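Extracellular solute-binding protein, family 5 (Chelativorans sp., PDB 6WM6) binds EDTA and related aminopolycarboxylates in the periplasm, probably to hand them to an ABC transporter for uptake. Local coordinates at residues I58-N62 with V63-L67; I202-S205 with Y206-L210; D335-K339 with T340-Y344; A364-R367 with G368-Y372. All coordinates share one frame; numbering follows the deposited sequence.

Contact 1: I58-N62 with V63-L67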
loop_
_atom_site.group_PDB
_atom_site.type_symbol
_atom_site.label_atom_id
_atom_site.label_comp_id
_atom_site.label_asym_id
_atom_site.label_seq_id
_atom_site.Cartn_x
_atom_site.Cartn_y
_atom_site.Cartn_z
ATOM N N ILE A 58 10.361 11.719 -9.877
ATOM C CA ILE A 58 10.365 12.203 -8.500
ATOM C C ILE A 58 10.202 13.722 -8.540
ATOM O O ILE A 58 11.126 14.446 -8.933
ATOM C CB ILE A 58 11.662 11.846 -7.761
ATOM C CG1 ILE A 58 11.988 10.356 -7.867
ATOM C CG2 ILE A 58 11.551 12.287 -6.298
ATOM C CD1 ILE A 58 10.986 9.461 -7.220
ATOM N N THR A 59 9.041 14.213 -8.112
ATOM C CA THR A 59 8.816 15.643 -7.941
ATOM C C THR A 59 8.592 16.030 -6.490
ATOM O O THR A 59 8.542 17.224 -6.184
ATOM C CB THR A 59 7.610 16.106 -8.777
ATOM O OG1 THR A 59 6.469 15.318 -8.447
ATOM C CG2 THR A 59 7.929 15.945 -10.258
ATOM N N ASN A 60 8.479 15.056 -5.601
ATOM C CA ASN A 60 8.281 15.270 -4.172
ATOM C C ASN A 60 9.072 14.170 -3.477
ATOM O O ASN A 60 8.905 12.996 -3.797
ATOM C CB ASN A 60 6.787 15.195 -3.824
ATOM C CG ASN A 60 6.499 15.555 -2.376
ATOM O OD1 ASN A 60 7.098 14.992 -1.441
ATOM N ND2 ASN A 60 5.561 16.453 -2.172
ATOM N N TRP A 61 9.951 14.562 -2.558
ATOM C CA TRP A 61 10.889 13.672 -1.916
ATOM C C TRP A 61 10.444 13.276 -0.518
ATOM O O TRP A 61 11.195 12.587 0.178
ATOM C CB TRP A 61 12.270 14.323 -1.838
ATOM C CG TRP A 61 12.886 14.488 -3.177
ATOM C CD1 TRP A 61 12.736 15.552 -4.021
ATOM C CD2 TRP A 61 13.751 13.559 -3.828
ATOM N NE1 TRP A 61 13.455 15.331 -5.170
ATOM C CE2 TRP A 61 14.081 14.114 -5.076
ATOM C CE3 TRP A 61 14.274 12.308 -3.484
ATOM C CZ2 TRP A 61 14.921 13.461 -5.979
ATOM C CZ3 TRP A 61 15.102 11.670 -4.377
ATOM C CH2 TRP A 61 15.417 12.245 -5.611
ATOM N N ASN A 62 9.236 13.668 -0.119
ATOM C CA ASN A 62 8.733 13.480 1.237
ATOM C C ASN A 62 7.569 12.499 1.181
ATOM O O ASN A 62 6.422 12.881 0.924
ATOM C CB ASN A 62 8.325 14.841 1.803
ATOM C CG ASN A 62 7.746 14.758 3.189
ATOM O OD1 ASN A 62 7.545 13.666 3.757
ATOM N ND2 ASN A 62 7.474 15.943 3.770
ATOM N N VAL A 63 7.859 11.230 1.450
ATOM C CA VAL A 63 6.853 10.177 1.291
ATOM C C VAL A 63 5.680 10.360 2.234
ATOM O O VAL A 63 4.599 9.803 2.000
ATOM C CB VAL A 63 7.505 8.788 1.448
ATOM C CG1 VAL A 63 7.806 8.470 2.897
ATOM C CG2 VAL A 63 6.613 7.719 0.820
ATOM N N THR A 64 5.872 11.083 3.340
ATOM C CA THR A 64 4.819 11.300 4.319
ATOM C C THR A 64 3.845 12.388 3.900
ATOM O O THR A 64 2.796 12.558 4.543
ATOM C CB THR A 64 5.357 11.561 5.724
ATOM O OG1 THR A 64 5.877 12.899 5.829
ATOM C CG2 THR A 64 6.455 10.556 6.086
ATOM N N SER A 65 4.172 13.167 2.875
ATOM C CA SER A 65 3.287 14.238 2.431
ATOM C C SER A 65 2.190 13.686 1.540
ATOM O O SER A 65 2.282 12.569 1.024
ATOM C CB SER A 65 4.078 15.320 1.684
ATOM O OG SER A 65 4.522 14.878 0.400
ATOM N N ALA A 66 1.147 14.496 1.345
ATOM C CA ALA A 66 0.041 14.058 0.496
ATOM C C ALA A 66 0.520 13.741 -0.915
ATOM O O ALA A 66 0.136 12.716 -1.495
ATOM C CB ALA A 66 -1.051 15.124 0.464
ATOM N N LEU A 67 1.378 14.597 -1.481
ATOM C CA LEU A 67 1.806 14.408 -2.862
ATOM C C LEU A 67 2.961 13.434 -2.998
ATOM O O LEU A 67 3.147 12.860 -4.074
ATOM C CB LEU A 67 2.193 15.749 -3.480
ATOM C CG LEU A 67 1.067 16.788 -3.560
ATOM C CD1 LEU A 67 1.555 18.073 -4.206
ATOM C CD2 LEU A 67 -0.114 16.226 -4.326
HETATM O O HOH W 1 10.702 10.532 1.971
#
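N62 and S65 close a type I beta turn, S65 N donating to N62 O over 3.0 Å at an N-H···O angle of 161°. The same carbonyl is gripped a second time by a side chain: S65 OG gives its proton to N62 O at 2.8 Å and lies in the carbonyl plane, whereas the S65 amide arrives from well above that plane. With chi1 at 71°, OG sits between the backbone N and carbonyl carbon of S65 and so is folded back over the turn; it also accepts from G68 N. The side-chain amide of N62 also folds over the turn. Its OD1 takes the hydroxyl proton of T64 OG1 at 2.8 Å, the donor lying slightly off the carbonyl plane, and a weak bond from T64 N. Just upstream, N60 forms an Asx turn: its CG stands anti to the backbone N (chi1 -174°), which brings OD1 to within 2.8 Å of N62 N. The other branch of the same side chain, N60 ND2, packs at 3.7 Å on L67 CB, the two side chains crossing at about a right angle. A water links W61 O to V63 N. Helix 202-212 lies alongside, its Y206 OH bonding to T64 OG1, while V63 packs on V73 and R74 of helix 71-77, T64 on F137 of helix 131-141, and W61 meets F227 of strand 222-228 in a T-shaped stack.

Contact 2: I202-S205 with Y206-L210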
loop_
_atom_site.group_PDB
_atom_site.type_symbol
_atom_site.label_atom_id
_atom_site.label_comp_id
_atom_site.label_asym_id
_atom_site.label_seq_id
_atom_site.Cartn_x
_atom_site.Cartn_y
_atom_site.Cartn_z
ATOM N N ILE A 202 7.869 25.198 10.763
ATOM C CA ILE A 202 7.687 23.761 10.544
ATOM C C ILE A 202 6.946 23.501 9.241
ATOM O O ILE A 202 7.320 22.614 8.472
ATOM C CB ILE A 202 7.017 23.119 11.773
ATOM C CG1 ILE A 202 7.970 23.235 12.970
ATOM C CG2 ILE A 202 6.670 21.654 11.498
ATOM C CD1 ILE A 202 7.639 22.342 14.141
ATOM N N ALA A 203 5.901 24.268 8.953
ATOM C CA ALA A 203 5.152 24.020 7.722
ATOM C C ALA A 203 6.010 24.284 6.499
ATOM O O ALA A 203 5.997 23.509 5.536
ATOM C CB ALA A 203 3.897 24.893 7.682
ATOM N N GLU A 204 6.756 25.388 6.511
ATOM C CA GLU A 204 7.630 25.708 5.390
ATOM C C GLU A 204 8.660 24.608 5.168
ATOM O O GLU A 204 8.889 24.174 4.035
ATOM C CB GLU A 204 8.315 27.056 5.672
ATOM C CG GLU A 204 9.456 27.436 4.739
ATOM C CD GLU A 204 8.993 27.770 3.335
ATOM O OE1 GLU A 204 9.810 27.644 2.396
ATOM O OE2 GLU A 204 7.816 28.155 3.168
ATOM N N SER A 205 9.294 24.139 6.243
ATOM C CA SER A 205 10.349 23.146 6.091
ATOM C C SER A 205 9.799 21.798 5.639
ATOM O O SER A 205 10.458 21.098 4.863
ATOM C CB SER A 205 11.148 23.011 7.388
ATOM O OG SER A 205 10.354 22.484 8.436
ATOM N N TYR A 206 8.603 21.433 6.093
ATOM C CA TYR A 206 7.992 20.170 5.704
ATOM C C TYR A 206 7.447 20.228 4.284
ATOM O O TYR A 206 7.676 19.303 3.471
ATOM C CB TYR A 206 6.895 19.828 6.711
ATOM C CG TYR A 206 6.188 18.523 6.451
ATOM C CD1 TYR A 206 6.692 17.326 6.946
ATOM C CD2 TYR A 206 5.013 18.481 5.702
ATOM C CE1 TYR A 206 6.026 16.119 6.721
ATOM C CE2 TYR A 206 4.359 17.290 5.475
ATOM C CZ TYR A 206 4.877 16.113 5.985
ATOM O OH TYR A 206 4.189 14.945 5.745
ATOM N N ASN A 207 6.717 21.297 3.967
ATOM C CA ASN A 207 6.065 21.414 2.674
ATOM C C ASN A 207 7.027 21.809 1.557
ATOM O O ASN A 207 6.760 21.494 0.392
ATOM C CB ASN A 207 4.945 22.469 2.740
ATOM C CG ASN A 207 3.779 22.050 3.600
ATOM O OD1 ASN A 207 3.502 20.868 3.788
ATOM N ND2 ASN A 207 3.053 23.029 4.116
ATOM N N ASN A 208 8.123 22.502 1.869
ATOM C CA ASN A 208 9.047 22.998 0.854
ATOM C C ASN A 208 10.394 22.289 0.938
ATOM O O ASN A 208 10.678 21.432 0.105
ATOM C CB ASN A 208 9.162 24.521 0.956
ATOM C CG ASN A 208 7.809 25.207 0.837
ATOM O OD1 ASN A 208 7.452 26.053 1.657
ATOM N ND2 ASN A 208 7.039 24.825 -0.174
ATOM N N PHE A 209 11.222 22.594 1.937
ATOM C CA PHE A 209 12.552 21.987 2.028
ATOM C C PHE A 209 12.528 20.467 1.886
ATOM O O PHE A 209 13.232 19.909 1.038
ATOM C CB PHE A 209 13.212 22.402 3.348
ATOM C CG PHE A 209 14.515 21.716 3.630
ATOM C CD1 PHE A 209 15.630 21.925 2.806
ATOM C CD2 PHE A 209 14.645 20.880 4.727
ATOM C CE1 PHE A 209 16.828 21.287 3.091
ATOM C CE2 PHE A 209 15.854 20.238 5.004
ATOM C CZ PHE A 209 16.941 20.453 4.179
ATOM N N LEU A 210 11.730 19.765 2.696
ATOM C CA LEU A 210 11.779 18.312 2.689
ATOM C C LEU A 210 11.057 17.715 1.490
ATOM O O LEU A 210 11.343 16.571 1.123
ATOM C CB LEU A 210 11.177 17.746 3.981
ATOM C CG LEU A 210 11.986 18.017 5.253
ATOM C CD1 LEU A 210 11.267 17.483 6.468
ATOM C CD2 LEU A 210 13.385 17.400 5.154
HETATM O O HOH W 2 11.711 25.505 3.158
#
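N207 doubles back on A203, one turn earlier in helix 202-212, and its side chain lies over the A203 carbonyl. N207 CB starts 3.2 Å from A203 O, and N207 CG, set beside the backbone N by a chi1 of -68°, stays 3.3 Å from it. At the tip the amide divides: N207 ND2 lies 3.3 Å from A203 O at an angle too poor for a bond, and donates to E148 O, and OD1, which also lies at the edge of the Y206 ring, accepts from L150 N. Both ends of this amide are therefore committed to the neighbouring loop, which fixes its rotation. Beneath it the backbone bond from N207 N to A203 O, 2.8 Å long, is an ordinary helical one. The helix widens here, at 206-209. L210 N reaches S205 O, five residues back, at 2.8 Å and nearly along the C=O axis, a pi-type bond, and F209 N is left to a weak bond with a water that lies 3.0 Å from E204 OE1. The helix packs by Y206 and L210 on Y136 of helix 131-141, where S205 OG bonds to Y136 OH; A203 touches C146 of the C146-C149 disulfide, and F209 stacks on H199 and touches L195 of helix 193-196.

Contact 3: D335-K339 with T340-Y344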
loop_
_atom_site.group_PDB
_atom_site.type_symbol
_atom_site.label_atom_id
_atom_site.label_comp_id
_atom_site.label_asym_id
_atom_site.label_seq_id
_atom_site.Cartn_x
_atom_site.Cartn_y
_atom_site.Cartn_z
ATOM N N ASP A 335 -15.378 -17.676 -11.827
ATOM C CA ASP A 335 -15.021 -17.473 -13.227
ATOM C C ASP A 335 -14.096 -16.279 -13.389
ATOM O O ASP A 335 -13.157 -16.305 -14.191
ATOM C CB ASP A 335 -16.292 -17.262 -14.054
ATOM C CG ASP A 335 -16.000 -17.151 -15.542
ATOM O OD1 ASP A 335 -15.610 -18.183 -16.137
ATOM O OD2 ASP A 335 -16.130 -16.040 -16.115
ATOM N N LEU A 336 -14.337 -15.210 -12.638
ATOM C CA LEU A 336 -13.482 -14.039 -12.714
ATOM C C LEU A 336 -12.032 -14.423 -12.445
ATOM O O LEU A 336 -11.112 -14.033 -13.177
ATOM C CB LEU A 336 -13.974 -13.032 -11.676
ATOM C CG LEU A 336 -13.748 -11.552 -11.858
ATOM C CD1 LEU A 336 -14.223 -11.051 -13.192
ATOM C CD2 LEU A 336 -14.505 -10.843 -10.741
ATOM N N LYS A 337 -11.802 -15.188 -11.376
ATOM C CA LYS A 337 -10.451 -15.597 -11.030
ATOM C C LYS A 337 -9.928 -16.664 -11.987
ATOM O O LYS A 337 -8.744 -16.658 -12.323
ATOM C CB LYS A 337 -10.441 -16.086 -9.577
ATOM C CG LYS A 337 -9.052 -16.230 -8.985
ATOM C CD LYS A 337 -9.073 -16.549 -7.482
ATOM C CE LYS A 337 -9.507 -17.958 -7.176
ATOM N NZ LYS A 337 -8.456 -18.960 -7.536
ATOM N N ALA A 338 -10.804 -17.564 -12.449
ATOM C CA ALA A 338 -10.399 -18.606 -13.390
ATOM C C ALA A 338 -9.903 -18.027 -14.704
ATOM O O ALA A 338 -8.993 -18.599 -15.333
ATOM C CB ALA A 338 -11.568 -19.554 -13.675
ATOM N N LYS A 339 -10.464 -16.900 -15.133
ATOM C CA LYS A 339 -10.089 -16.311 -16.408
ATOM C C LYS A 339 -8.903 -15.368 -16.329
ATOM O O LYS A 339 -8.207 -15.169 -17.332
ATOM C CB LYS A 339 -11.283 -15.538 -16.993
ATOM C CG LYS A 339 -12.505 -16.373 -17.305
ATOM C CD LYS A 339 -12.415 -16.981 -18.686
ATOM C CE LYS A 339 -13.739 -17.629 -19.093
ATOM N NZ LYS A 339 -14.064 -18.820 -18.263
ATOM N N THR A 340 -8.631 -14.764 -15.168
ATOM C CA THR A 340 -7.657 -13.698 -15.071
ATOM C C THR A 340 -6.451 -13.997 -14.193
ATOM O O THR A 340 -5.441 -13.293 -14.308
ATOM C CB THR A 340 -8.312 -12.400 -14.549
ATOM O OG1 THR A 340 -8.855 -12.646 -13.241
ATOM C CG2 THR A 340 -9.415 -11.943 -15.475
ATOM N N ALA A 341 -6.544 -14.955 -13.282
ATOM C CA ALA A 341 -5.447 -15.301 -12.384
ATOM C C ALA A 341 -5.052 -16.763 -12.511
ATOM O O ALA A 341 -3.855 -17.069 -12.647
ATOM C CB ALA A 341 -5.831 -14.995 -10.923
ATOM N N ASP A 342 -6.021 -17.674 -12.476
ATOM C CA ASP A 342 -5.705 -19.094 -12.391
ATOM C C ASP A 342 -4.845 -19.616 -13.545
ATOM O O ASP A 342 -4.129 -20.611 -13.326
ATOM C CB ASP A 342 -6.979 -19.946 -12.280
ATOM C CG ASP A 342 -7.785 -19.687 -11.005
ATOM O OD1 ASP A 342 -7.271 -19.022 -10.081
ATOM O OD2 ASP A 342 -8.929 -20.179 -10.951
ATOM N N PRO A 343 -4.875 -19.053 -14.753
ATOM C CA PRO A 343 -4.046 -19.632 -15.825
ATOM C C PRO A 343 -2.553 -19.549 -15.561
ATOM O O PRO A 343 -1.802 -20.347 -16.138
ATOM C CB PRO A 343 -4.448 -18.819 -17.061
ATOM C CG PRO A 343 -5.845 -18.402 -16.785
ATOM C CD PRO A 343 -5.836 -18.069 -15.291
ATOM N N TYR A 344 -2.091 -18.633 -14.714
ATOM C CA TYR A 344 -0.665 -18.481 -14.471
ATOM C C TYR A 344 -0.300 -18.337 -12.998
ATOM O O TYR A 344 0.890 -18.245 -12.683
ATOM C CB TYR A 344 -0.082 -17.303 -15.275
ATOM C CG TYR A 344 -0.456 -15.905 -14.842
ATOM C CD1 TYR A 344 -1.745 -15.405 -15.027
ATOM C CD2 TYR A 344 0.489 -15.052 -14.268
ATOM C CE1 TYR A 344 -2.078 -14.108 -14.647
ATOM C CE2 TYR A 344 0.155 -13.779 -13.888
ATOM C CZ TYR A 344 -1.116 -13.299 -14.073
ATOM O OH TYR A 344 -1.426 -12.011 -13.684
#
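K337 and D342 cross at about a right angle, the lysine curling round one carboxylate oxygen. K337 CG leaves anti to the backbone N and passes 3.5 Å from D342 OD1; bends at chi3 and chi4 then bring the ammonium group back, so that K337 NZ meets the syn lone pair of D342 OD1 at 2.8 Å in a salt bridge. The other oxygen, D342 OD2, points back over the helix and lies 3.3 Å from A338 CA. NZ has a second acceptor in W348 O, so an alanine at K337 would probably leave D342 OD1 without its countercharge and that carbonyl without its donor. This is the C-terminal end of helix 333-340, where the chain unwinds at A341. K337 O takes two firm amide bonds there, from A341 N and D342 N, besides a weak one from T340 N; the firm pair approach from opposite faces of its carbonyl plane, and the bond from D342 N, 2.9 Å long, is nearly straight at 171°. A338 O, next in line, meets P343, which has no N-H to offer, and packs at 3.2 Å on P343 CD. T340 adds a side-chain bond to the last turn. A chi1 of 61° turns its OG1 down onto the preceding turn, where it donates to L336 O at 2.6 Å; Y528 OH of strand 524-537 is its further partner. K339, next to T340, reaches one turn back along the helix, its NZ held at 2.7 Å on the syn side of D335 OD1, 18° out of the carboxylate plane. The remaining oxygen, D335 OD2, bonds to Y428 OH of helix 416-429, where L336 packs on M421 and L424.

Contact 4: A364-R367 with G368-Y372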
loop_
_atom_site.group_PDB
_atom_site.type_symbol
_atom_site.label_atom_id
_atom_site.label_comp_id
_atom_site.label_asym_id
_atom_site.label_seq_id
_atom_site.Cartn_x
_atom_site.Cartn_y
_atom_site.Cartn_z
ATOM N N ALA A 364 -12.543 -13.872 6.973
ATOM C CA ALA A 364 -13.523 -14.891 6.617
ATOM C C ALA A 364 -14.150 -14.458 5.299
ATOM O O ALA A 364 -14.096 -13.289 4.933
ATOM C CB ALA A 364 -14.613 -15.042 7.693
ATOM N N ASP A 365 -14.766 -15.418 4.599
ATOM C CA ASP A 365 -15.434 -15.143 3.320
ATOM C C ASP A 365 -16.849 -14.612 3.596
ATOM O O ASP A 365 -17.875 -15.278 3.420
ATOM C CB ASP A 365 -15.455 -16.365 2.410
ATOM C CG ASP A 365 -16.043 -16.040 1.046
ATOM O OD1 ASP A 365 -16.262 -14.841 0.783
ATOM O OD2 ASP A 365 -16.272 -16.978 0.258
ATOM N N ARG A 366 -16.891 -13.357 4.029
ATOM C CA ARG A 366 -18.142 -12.663 4.297
ATOM C C ARG A 366 -18.877 -12.310 3.006
ATOM O O ARG A 366 -20.111 -12.202 3.004
ATOM C CB ARG A 366 -17.838 -11.438 5.153
ATOM C CG ARG A 366 -17.288 -11.878 6.509
ATOM C CD ARG A 366 -16.909 -10.749 7.508
ATOM N NE ARG A 366 -16.478 -11.412 8.736
ATOM C CZ ARG A 366 -15.219 -11.531 9.154
ATOM N NH1 ARG A 366 -14.230 -10.922 8.528
ATOM N NH2 ARG A 366 -14.956 -12.254 10.228
ATOM N N ARG A 367 -18.143 -12.163 1.909
ATOM C CA ARG A 367 -18.715 -11.986 0.575
ATOM C C ARG A 367 -19.585 -13.179 0.188
ATOM O O ARG A 367 -20.781 -13.037 -0.101
ATOM C CB ARG A 367 -17.530 -11.818 -0.391
ATOM C CG ARG A 367 -17.869 -11.600 -1.855
ATOM C CD ARG A 367 -16.586 -11.606 -2.693
ATOM N NE ARG A 367 -16.068 -12.944 -2.916
ATOM C CZ ARG A 367 -15.094 -13.245 -3.749
ATOM N NH1 ARG A 367 -14.476 -12.301 -4.423
ATOM N NH2 ARG A 367 -14.736 -14.516 -3.932
ATOM N N GLY A 368 -19.003 -14.376 0.206
ATOM C CA GLY A 368 -19.740 -15.568 -0.181
ATOM C C GLY A 368 -20.839 -15.928 0.788
ATOM O O GLY A 368 -21.858 -16.488 0.382
ATOM N N ALA A 369 -20.663 -15.604 2.067
ATOM C CA ALA A 369 -21.698 -15.872 3.053
ATOM C C ALA A 369 -23.001 -15.167 2.694
ATOM O O ALA A 369 -24.081 -15.607 3.095
ATOM C CB ALA A 369 -21.244 -15.426 4.438
ATOM N N ARG A 370 -22.929 -14.082 1.944
ATOM C CA ARG A 370 -24.089 -13.295 1.540
ATOM C C ARG A 370 -24.543 -13.609 0.136
ATOM O O ARG A 370 -25.478 -12.968 -0.353
ATOM C CB ARG A 370 -23.742 -11.806 1.672
ATOM C CG ARG A 370 -23.706 -11.378 3.129
ATOM C CD ARG A 370 -22.853 -10.124 3.392
ATOM N NE ARG A 370 -22.945 -9.816 4.815
ATOM C CZ ARG A 370 -22.309 -10.480 5.777
ATOM N NH1 ARG A 370 -21.425 -11.419 5.469
ATOM N NH2 ARG A 370 -22.551 -10.172 7.041
ATOM N N GLY A 371 -23.930 -14.589 -0.514
ATOM C CA GLY A 371 -24.249 -14.940 -1.879
ATOM C C GLY A 371 -23.573 -14.091 -2.917
ATOM O O GLY A 371 -23.780 -14.312 -4.121
ATOM N N TYR A 372 -22.775 -13.112 -2.509
ATOM C CA TYR A 372 -22.083 -12.290 -3.485
ATOM C C TYR A 372 -21.010 -13.124 -4.175
ATOM O O TYR A 372 -20.317 -13.931 -3.540
ATOM C CB TYR A 372 -21.421 -11.081 -2.831
ATOM C CG TYR A 372 -22.278 -10.193 -1.944
ATOM C CD1 TYR A 372 -23.672 -10.171 -2.028
ATOM C CD2 TYR A 372 -21.674 -9.361 -1.016
ATOM C CE1 TYR A 372 -24.421 -9.353 -1.188
ATOM C CE2 TYR A 372 -22.402 -8.549 -0.187
ATOM C CZ TYR A 372 -23.773 -8.540 -0.277
ATOM O OH TYR A 372 -24.492 -7.740 0.594
#
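R367 O is gripped by R370 N at 3.1 Å, which comes from 57° above its carbonyl plane, and by a weak bond from Y372 N. The second of these, with G371 N on G368 O, makes a Schellman motif that ends the single turn of helix 366-369. G371 turns the chain with a phi of 83°, where a side chain would jam against the R370 carbonyl. At the opposite end D365 is the N-cap: its OD1 accepts from G368 N at 2.8 Å and 170°, the amide rising above the carboxylate plane. A CB on G368 would collide with OD2 of this same carboxylate. R370 folds back over the turn. Its chain is extended from CG to NE, and the guanidinium presents its edge to R366 O, with R370 NH1 bonded at 2.9 Å and lying 3.6 Å from R366 CB. NE and NH2 pair with D520 and E516 of helix 504-521, and R366 uses E516 too, together with D515, so the two arginines share an acidic face. A leucine in place of R370 would probably leave D520 without its countercharge and R366 O without its side-chain donor. R367 sends its guanidinium the other way, to P526 O, while its CG packs at 3.7 Å on Y372 CB. Y372 OH bonds to M519 O, and over the centre of one face of its ring, 3.7 Å above the plane, sits R370 CB.

The four contacts follow one another along the chain and fall into two groups on opposite sides of its centre. Contacts 1 and 2 touch directly, their centres 11 Å apart, and both pack on helix 131-141, so that the loop ahead of helix 71-77 and helix 202-212 form one block. Contacts 3 and 4 lie 19 Å apart between centres, with nearest atoms about 6 Å apart; helices 333-340 and 366-369 succeed each other, and both contacts reach strand 524-537. Between the groups the centres are 36 to 47 Å apart. The two groups thus lie in different parts of the chain, consistent with the lobed architecture of family 5 solute-binding proteins.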